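Local coordinates for protein pyruvate kinase 1 (Trypanosoma brucei brucei, PDB 4KCT) that catalyses the transfer of phosphate from phosphoenolpyruvate to ADP, giving pyruvate and ATP, and also has an intrinsic oxaloacetate decarboxylase activity, at residues V277-I282 / V321-D326; E301-T304 / R308-R311; V328-E333 / Q345-I350. All coordinates share one frame; numbering follows the deposited sequence. Where two conformers were deposited one is given.

Interaction 1: residues V277-I282 / V321-D326; sequences VAQMCI and VLNGAD
Gln279 and Asn323 meet amide to amide between the helix that runs through 277-282 and the end of the helix that leads into 321-326. From CB the Gln279 chain runs extended: CG lies anti to the backbone N (chi1 173°) and passes 3.9 Å from Asn323 OD1, CD holds a similar distance, and NE2 at the tip donates a hydrogen bond to that oxygen at 3.0 Å. The bond is bent, 141° at the hydrogen; the donor lies in the plane of the Asn323 carbonyl, while the two amide planes stand 76° apart. The remaining tip atom, OE1, accepts from Arg263, a residue of the pyruvate pocket, so glutamine suits a place that needs both a donor and an acceptor. These are two successive outer helices of the (beta/alpha)8 barrel, and in the second Gly324, with positive phi, is the first residue to leave helical angles, in a Schellman motif. Beyond the bond, Asn323 ND2 rests 4.1 Å from Met280 CG, the methionine offering an apolar flank to the amide. A water also links the two backbones, donating to Met280 O at 3.0 Å and to Asn323 O at 2.9 Å.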
loop_
_atom_site.group_PDB
_atom_site.type_symbol
_atom_site.label_atom_id
_atom_site.label_comp_id
_atom_site.label_asym_id
_atom_site.label_seq_id
_atom_site.Cartn_x
_atom_site.Cartn_y
_atom_site.Cartn_z
ATOM N N VAL A 277 -12.023 -11.166 -20.018
ATOM C CA VAL A 277 -10.835 -10.353 -19.931
ATOM C C VAL A 277 -11.086 -8.989 -20.616
ATOM O O VAL A 277 -10.819 -7.944 -20.033
ATOM C CB VAL A 277 -9.651 -11.061 -20.619
ATOM C CG1 VAL A 277 -8.413 -10.181 -20.602
ATOM C CG2 VAL A 277 -9.388 -12.429 -19.956
ATOM N N ALA A 278 -11.654 -9.017 -21.822
ATOM C CA ALA A 278 -12.073 -7.772 -22.489
ATOM C C ALA A 278 -12.995 -6.951 -21.590
ATOM O O ALA A 278 -12.831 -5.736 -21.444
ATOM C CB ALA A 278 -12.770 -8.089 -23.813
ATOM N N GLN A 279 -13.967 -7.618 -20.987
ATOM C CA GLN A 279 -14.967 -6.915 -20.179
ATOM C C GLN A 279 -14.276 -6.164 -19.028
ATOM O O GLN A 279 -14.526 -4.966 -18.794
ATOM C CB GLN A 279 -15.974 -7.922 -19.587
ATOM C CG GLN A 279 -16.950 -7.291 -18.600
ATOM C CD GLN A 279 -18.071 -8.244 -18.207
ATOM O OE1 GLN A 279 -18.566 -9.014 -19.046
ATOM N NE2 GLN A 279 -18.523 -8.152 -16.949
ATOM N N MET A 280 -13.443 -6.877 -18.276
ATOM C CA MET A 280 -12.784 -6.262 -17.136
ATOM C C MET A 280 -11.937 -5.078 -17.568
ATOM O O MET A 280 -11.879 -4.063 -16.889
ATOM C CB MET A 280 -11.893 -7.281 -16.429
ATOM C CG MET A 280 -12.669 -8.343 -15.667
ATOM S SD MET A 280 -11.541 -9.682 -15.188
ATOM C CE MET A 280 -10.764 -8.938 -13.779
ATOM N N CYS A 281 -11.168 -5.278 -18.624
ATOM C CA CYS A 281 -10.282 -4.239 -19.141
ATOM C C CYS A 281 -11.048 -2.983 -19.616
ATOM O O CYS A 281 -10.767 -1.885 -19.173
ATOM C CB CYS A 281 -9.449 -4.799 -20.284
ATOM S SG CYS A 281 -8.422 -3.541 -21.067
ATOM N N ILE A 282 -12.114 -3.192 -20.392
ATOM C CA ILE A 282 -12.894 -2.094 -20.936
ATOM C C ILE A 282 -13.647 -1.337 -19.828
ATOM O O ILE A 282 -13.630 -0.097 -19.782
ATOM C CB ILE A 282 -13.878 -2.600 -21.993
ATOM C CG1 ILE A 282 -13.121 -3.066 -23.250
ATOM C CG2 ILE A 282 -14.901 -1.536 -22.341
ATOM C CD1 ILE A 282 -13.998 -3.913 -24.171
ATOM N N VAL A 321 -21.439 -5.411 -11.937
ATOM C CA VAL A 321 -21.483 -4.272 -11.014
ATOM C C VAL A 321 -20.164 -4.128 -10.215
ATOM O O VAL A 321 -19.551 -3.042 -10.179
ATOM C CB VAL A 321 -22.647 -4.423 -10.033
ATOM C CG1 VAL A 321 -22.508 -3.417 -8.896
ATOM C CG2 VAL A 321 -23.972 -4.254 -10.786
ATOM N N LEU A 322 -19.663 -5.246 -9.694
ATOM C CA LEU A 322 -18.367 -5.240 -8.974
ATOM C C LEU A 322 -17.209 -4.861 -9.893
ATOM O O LEU A 322 -16.242 -4.228 -9.449
ATOM C CB LEU A 322 -18.084 -6.618 -8.353
ATOM C CG LEU A 322 -19.054 -7.047 -7.223
ATOM C CD1 LEU A 322 -18.818 -8.499 -6.783
ATOM C CD2 LEU A 322 -18.944 -6.110 -6.032
ATOM N N ASN A 323 -17.277 -5.278 -11.157
ATOM C CA ASN A 323 -16.256 -4.859 -12.145
ATOM C C ASN A 323 -16.188 -3.320 -12.263
ATOM O O ASN A 323 -15.209 -2.800 -12.790
ATOM C CB ASN A 323 -16.570 -5.397 -13.550
ATOM C CG ASN A 323 -16.265 -6.886 -13.721
ATOM O OD1 ASN A 323 -16.702 -7.479 -14.708
ATOM N ND2 ASN A 323 -15.479 -7.480 -12.802
ATOM N N GLY A 324 -17.342 -2.660 -12.099
ATOM C CA GLY A 324 -17.386 -1.191 -12.192
ATOM C C GLY A 324 -18.340 -0.635 -13.239
ATOM O O GLY A 324 -18.302 0.553 -13.548
ATOM N N ALA A 325 -19.174 -1.496 -13.809
ATOM C CA ALA A 325 -20.086 -1.060 -14.874
ATOM C C ALA A 325 -21.105 -0.067 -14.290
ATOM O O ALA A 325 -21.612 -0.287 -13.194
ATOM C CB ALA A 325 -20.817 -2.268 -15.464
ATOM N N ASP A 326 -21.407 1.017 -15.016
ATOM C CA ASP A 326 -22.518 1.894 -14.589
ATOM C C ASP A 326 -23.858 1.185 -14.752
ATOM O O ASP A 326 -24.726 1.260 -13.863
ATOM C CB ASP A 326 -22.527 3.221 -15.375
ATOM C CG ASP A 326 -21.247 4.047 -15.160
ATOM O OD1 ASP A 326 -20.209 3.687 -15.810
ATOM O OD2 ASP A 326 -21.325 5.150 -14.489
HETATM O O HOH W 1 -13.527 -4.422 -14.426
#

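Interaction 2: residues E301-T304 / R308-R311; sequences ESMT and RPTR
The backbones of 301-304 and 308-311 come closest at Met303 and Pro309, whose CA atoms are 5.5 Å apart: a single 3-10 turn faces an irregular, extended piece of chain that ends at the start of a helix. Met303 makes the apolar half of the contact. Its side chain lies alongside the proline ring, pointing the same way, with SD 3.6 Å from Pro309 CD and CG equally close to the carbonyl carbon of Arg308. The bend at chi3 (70°) folds CE back beside Arg308 N and CA, and the unbranched thioether can lie along both the ring and the peptide before it. Ser302 makes the polar part of the contact. OG sits between its own backbone N and carbonyl carbon (chi1 72°), touches Thr310 CG2 at 3.5 Å and bonds Glu313 OE1, which accepts from Thr310 N as well, tying both sides to one carboxylate. A water donates to Ser302 OG at 2.6 Å and to Arg308 O at 2.7 Å, bridging the two segments. Within the turn, Glu301 O takes two bonds, from Thr304 N at 2.8 Å and from Thr304 OG1, a closure that a small hydroxyl residue can supply. Thr310 suits the N-cap of helix 311-323, its hydroxyl capping a backbone N of the first turn. Arg311, just after it, forms a salt bridge with Asp146 of the second subunit and bonds the carbonyls of that subunit's Arg263 and Gly264. Both segments belong to the loop between strand 293-296 and helix 311-323, and Tyr346 of helix 340-356 packs against Met303, Arg308 and Pro309.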
loop_
_atom_site.group_PDB
_atom_site.type_symbol
_atom_site.label_atom_id
_atom_site.label_comp_id
_atom_site.label_asym_id
_atom_site.label_seq_id
_atom_site.Cartn_x
_atom_site.Cartn_y
_atom_site.Cartn_z
ATOM N N GLU A 301 -30.558 -14.401 -19.217
ATOM C CA GLU A 301 -31.168 -14.966 -20.413
ATOM C C GLU A 301 -32.301 -15.973 -20.098
ATOM O O GLU A 301 -33.351 -15.969 -20.736
ATOM C CB GLU A 301 -30.080 -15.641 -21.256
ATOM C CG GLU A 301 -30.546 -16.137 -22.612
ATOM C CD GLU A 301 -31.035 -15.019 -23.505
ATOM O OE1 GLU A 301 -31.737 -15.321 -24.494
ATOM O OE2 GLU A 301 -30.688 -13.848 -23.254
ATOM N N SER A 302 -32.051 -16.872 -19.166
ATOM C CA SER A 302 -32.999 -17.962 -18.933
ATOM C C SER A 302 -34.341 -17.407 -18.432
ATOM O O SER A 302 -35.375 -18.089 -18.515
ATOM C CB SER A 302 -32.443 -18.943 -17.919
ATOM O OG SER A 302 -32.443 -18.372 -16.614
ATOM N N MET A 303 -34.337 -16.170 -17.922
ATOM C CA MET A 303 -35.615 -15.533 -17.515
ATOM C C MET A 303 -36.470 -15.063 -18.696
ATOM O O MET A 303 -37.583 -14.575 -18.500
ATOM C CB MET A 303 -35.404 -14.381 -16.518
ATOM C CG MET A 303 -34.914 -14.832 -15.148
ATOM S SD MET A 303 -35.192 -13.613 -13.829
ATOM C CE MET A 303 -36.970 -13.680 -13.666
ATOM N N THR A 304 -35.982 -15.260 -19.920
ATOM C CA THR A 304 -36.837 -15.131 -21.073
ATOM C C THR A 304 -38.040 -16.097 -20.950
ATOM O O THR A 304 -39.184 -15.729 -21.286
ATOM C CB THR A 304 -36.056 -15.371 -22.386
ATOM O OG1 THR A 304 -34.920 -14.492 -22.419
ATOM C CG2 THR A 304 -36.962 -15.047 -23.649
ATOM N N ARG A 308 -37.346 -17.477 -12.632
ATOM C CA ARG A 308 -36.156 -17.190 -11.798
ATOM C C ARG A 308 -34.922 -17.388 -12.653
ATOM O O ARG A 308 -34.953 -18.159 -13.606
ATOM C CB ARG A 308 -36.098 -18.161 -10.596
ATOM C CG ARG A 308 -37.242 -18.006 -9.599
ATOM C CD ARG A 308 -37.131 -19.028 -8.458
ATOM N NE ARG A 308 -35.771 -19.570 -8.343
ATOM C CZ ARG A 308 -35.025 -19.525 -7.238
ATOM N NH1 ARG A 308 -35.497 -18.966 -6.127
ATOM N NH2 ARG A 308 -33.794 -20.020 -7.251
ATOM N N PRO A 309 -33.816 -16.729 -12.291
ATOM C CA PRO A 309 -32.594 -16.838 -13.101
ATOM C C PRO A 309 -31.755 -18.043 -12.632
ATOM O O PRO A 309 -32.029 -18.612 -11.574
ATOM C CB PRO A 309 -31.861 -15.526 -12.776
ATOM C CG PRO A 309 -32.248 -15.268 -11.345
ATOM C CD PRO A 309 -33.710 -15.655 -11.280
ATOM N N THR A 310 -30.770 -18.447 -13.422
ATOM C CA THR A 310 -29.858 -19.507 -12.982
ATOM C C THR A 310 -28.814 -18.889 -12.045
ATOM O O THR A 310 -28.691 -17.668 -11.951
ATOM C CB THR A 310 -29.107 -20.151 -14.164
ATOM O OG1 THR A 310 -28.194 -19.185 -14.720
ATOM C CG2 THR A 310 -30.107 -20.615 -15.276
ATOM N N ARG A 311 -28.029 -19.734 -11.387
ATOM C CA ARG A 311 -27.034 -19.226 -10.445
ATOM C C ARG A 311 -25.938 -18.444 -11.183
ATOM O O ARG A 311 -25.405 -17.463 -10.652
ATOM C CB ARG A 311 -26.433 -20.371 -9.617
ATOM C CG ARG A 311 -27.466 -21.244 -8.932
ATOM C CD ARG A 311 -28.362 -20.435 -7.985
ATOM N NE ARG A 311 -29.352 -21.291 -7.277
ATOM C CZ ARG A 311 -30.553 -21.607 -7.764
ATOM N NH1 ARG A 311 -30.876 -21.260 -9.019
ATOM N NH2 ARG A 311 -31.368 -22.415 -7.077
HETATM O O HOH W 2 -33.654 -20.043 -14.971
#

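Interaction 3: residues V328-E333 / Q345-I350; sequences VMLSGE and QYMARI
The last strand of the (beta/alpha)8 barrel, 327-330, packs here against helix 340-356, which comes after it, beyond the short helix 332-335. Strand 328-330 and helix 345-350 run nearly antiparallel, at 167°, with axes 10.4 Å apart. Met347 fills the interval. With chi1 at -172° its CG points away from its own N, which sends the chain out toward the strand between Val328 and Leu330, running antiparallel to both side chains. Val328 brings CG2 to 3.5 Å from Met347 SD; Leu330 sets CG 3.6 Å from the same sulfur, while its CD2 presses on Met347 CE at 3.4 Å, tighter than usual for two carbons. A long unbranched thioether suits this place, since it can lie between two branched neighbours and still bring Met347 CE within 3.8 Å of Met329 O. Alternation along the strand sends Met329 to the opposite face, where it touches the bound pyruvate. Where the strand ends, Ser331 N donates to Glu333 OE1 at 2.8 Å, meeting the carboxylate from above its plane, and Glu333 OE2 accepts from Leu300 N. Strand 23-27 pairs with 327-330 to close the barrel and gives Ile24 to Met347, while Val317 of helix 311-323 also packs on Met347.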
loop_
_atom_site.group_PDB
_atom_site.type_symbol
_atom_site.label_atom_id
_atom_site.label_comp_id
_atom_site.label_asym_id
_atom_site.label_seq_id
_atom_site.Cartn_x
_atom_site.Cartn_y
_atom_site.Cartn_z
ATOM N N VAL A 328 -26.277 -2.194 -16.515
ATOM C CA VAL A 328 -26.433 -3.502 -17.060
ATOM C C VAL A 328 -27.668 -3.508 -17.956
ATOM O O VAL A 328 -28.531 -2.637 -17.858
ATOM C CB VAL A 328 -26.594 -4.563 -15.929
ATOM C CG1 VAL A 328 -25.232 -4.804 -15.262
ATOM C CG2 VAL A 328 -27.575 -4.076 -14.873
ATOM N N MET A 329 -27.702 -4.423 -18.900
ATOM C CA MET A 329 -28.673 -4.311 -19.965
ATOM C C MET A 329 -29.436 -5.610 -20.139
ATOM O O MET A 329 -28.919 -6.703 -19.817
ATOM C CB MET A 329 -27.997 -3.934 -21.266
ATOM C CG MET A 329 -28.979 -3.725 -22.408
ATOM S SD MET A 329 -28.134 -2.959 -23.793
ATOM C CE MET A 329 -28.153 -4.330 -24.967
ATOM N N LEU A 330 -30.693 -5.475 -20.541
ATOM C CA LEU A 330 -31.538 -6.615 -20.890
ATOM C C LEU A 330 -31.962 -6.508 -22.362
ATOM O O LEU A 330 -32.230 -5.397 -22.880
ATOM C CB LEU A 330 -32.774 -6.657 -19.949
ATOM C CG LEU A 330 -32.429 -6.818 -18.457
ATOM C CD1 LEU A 330 -33.643 -6.460 -17.597
ATOM C CD2 LEU A 330 -31.958 -8.244 -18.148
ATOM N N SER A 331 -31.972 -7.648 -23.047
ATOM C CA SER A 331 -32.333 -7.676 -24.461
ATOM C C SER A 331 -33.608 -8.466 -24.662
ATOM O O SER A 331 -34.695 -7.983 -24.286
ATOM C CB SER A 331 -31.173 -8.216 -25.298
ATOM O OG SER A 331 -30.085 -7.303 -25.187
ATOM N N GLY A 332 -33.483 -9.718 -25.100
ATOM C CA GLY A 332 -34.681 -10.565 -25.303
ATOM C C GLY A 332 -35.475 -10.786 -24.007
ATOM O O GLY A 332 -36.711 -10.933 -24.035
ATOM N N GLU A 333 -34.785 -10.765 -22.859
ATOM C CA GLU A 333 -35.481 -10.894 -21.544
ATOM C C GLU A 333 -36.675 -9.932 -21.404
ATOM O O GLU A 333 -37.685 -10.261 -20.752
ATOM C CB GLU A 333 -34.497 -10.672 -20.374
ATOM C CG GLU A 333 -33.273 -11.603 -20.368
ATOM C CD GLU A 333 -32.007 -10.934 -20.936
ATOM O OE1 GLU A 333 -32.086 -10.296 -22.004
ATOM O OE2 GLU A 333 -30.917 -11.118 -20.360
ATOM N N GLN A 345 -36.913 -6.599 -11.930
ATOM C CA GLN A 345 -36.887 -6.600 -10.471
ATOM C C GLN A 345 -35.732 -7.432 -9.894
ATOM O O GLN A 345 -35.063 -6.988 -8.967
ATOM C CB GLN A 345 -38.245 -7.069 -9.902
ATOM C CG GLN A 345 -39.372 -6.046 -10.129
ATOM C CD GLN A 345 -40.762 -6.672 -9.992
ATOM O OE1 GLN A 345 -40.900 -7.747 -9.438
ATOM N NE2 GLN A 345 -41.770 -6.038 -10.586
ATOM N N TYR A 346 -35.480 -8.624 -10.457
ATOM C CA TYR A 346 -34.300 -9.417 -10.045
ATOM C C TYR A 346 -33.029 -8.646 -10.316
ATOM O O TYR A 346 -32.119 -8.628 -9.484
ATOM C CB TYR A 346 -34.226 -10.760 -10.777
ATOM C CG TYR A 346 -34.748 -11.919 -9.993
ATOM C CD1 TYR A 346 -34.034 -12.433 -8.923
ATOM C CD2 TYR A 346 -35.990 -12.486 -10.295
ATOM C CE1 TYR A 346 -34.527 -13.492 -8.184
ATOM C CE2 TYR A 346 -36.498 -13.526 -9.548
ATOM C CZ TYR A 346 -35.742 -14.058 -8.527
ATOM O OH TYR A 346 -36.248 -15.087 -7.779
ATOM N N MET A 347 -32.927 -8.083 -11.523
ATOM C CA MET A 347 -31.708 -7.367 -11.911
ATOM C C MET A 347 -31.414 -6.223 -10.929
ATOM O O MET A 347 -30.293 -6.082 -10.447
ATOM C CB MET A 347 -31.831 -6.788 -13.324
ATOM C CG MET A 347 -30.491 -6.226 -13.803
ATOM S SD MET A 347 -30.465 -5.976 -15.610
ATOM C CE MET A 347 -29.358 -7.314 -16.118
ATOM N N ALA A 348 -32.453 -5.481 -10.560
ATOM C CA ALA A 348 -32.335 -4.438 -9.521
ATOM C C ALA A 348 -31.881 -4.968 -8.151
ATOM O O ALA A 348 -31.022 -4.362 -7.513
ATOM C CB ALA A 348 -33.647 -3.658 -9.388
ATOM N N ARG A 349 -32.445 -6.088 -7.699
ATOM C CA ARG A 349 -32.082 -6.639 -6.385
ATOM C C ARG A 349 -30.639 -7.148 -6.385
ATOM O O ARG A 349 -29.910 -6.990 -5.392
ATOM C CB ARG A 349 -33.039 -7.798 -5.977
ATOM C CG ARG A 349 -34.425 -7.313 -5.582
ATOM C CD ARG A 349 -35.228 -8.365 -4.795
ATOM N NE ARG A 349 -35.404 -9.612 -5.530
ATOM C CZ ARG A 349 -36.382 -9.862 -6.412
ATOM N NH1 ARG A 349 -36.467 -11.055 -6.983
ATOM N NH2 ARG A 349 -37.255 -8.926 -6.750
ATOM N N ILE A 350 -30.219 -7.743 -7.502
ATOM C CA ILE A 350 -28.826 -8.195 -7.623
ATOM C C ILE A 350 -27.861 -6.989 -7.619
ATOM O O ILE A 350 -26.805 -7.037 -6.956
ATOM C CB ILE A 350 -28.594 -9.061 -8.896
ATOM C CG1 ILE A 350 -29.478 -10.327 -8.899
ATOM C CG2 ILE A 350 -27.126 -9.456 -9.046
ATOM C CD1 ILE A 350 -29.664 -10.874 -10.335
#

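Interactions 1 and 3 are buried, whereas interaction 2 is only partly so, and their chemistry follows the elements they join. Interaction 3, between a barrel strand and its outer helix, is dominated by apolar side chains; interaction 1, between two outer helices, uses an amide pair and a water; interaction 2, in a loop, mixes a methionine-proline contact with a water bridge. Helix 311-323 connects them, beginning at the end of interaction 2 and finishing within interaction 1, after which the chain enters the strand of interaction 3. Interactions 2 and 3 touch directly, Glu301 N lying 3.5 Å from Glu333 OE2, while 1 and 2 are about 12 Å apart at their nearest atoms. All three border the second subunit.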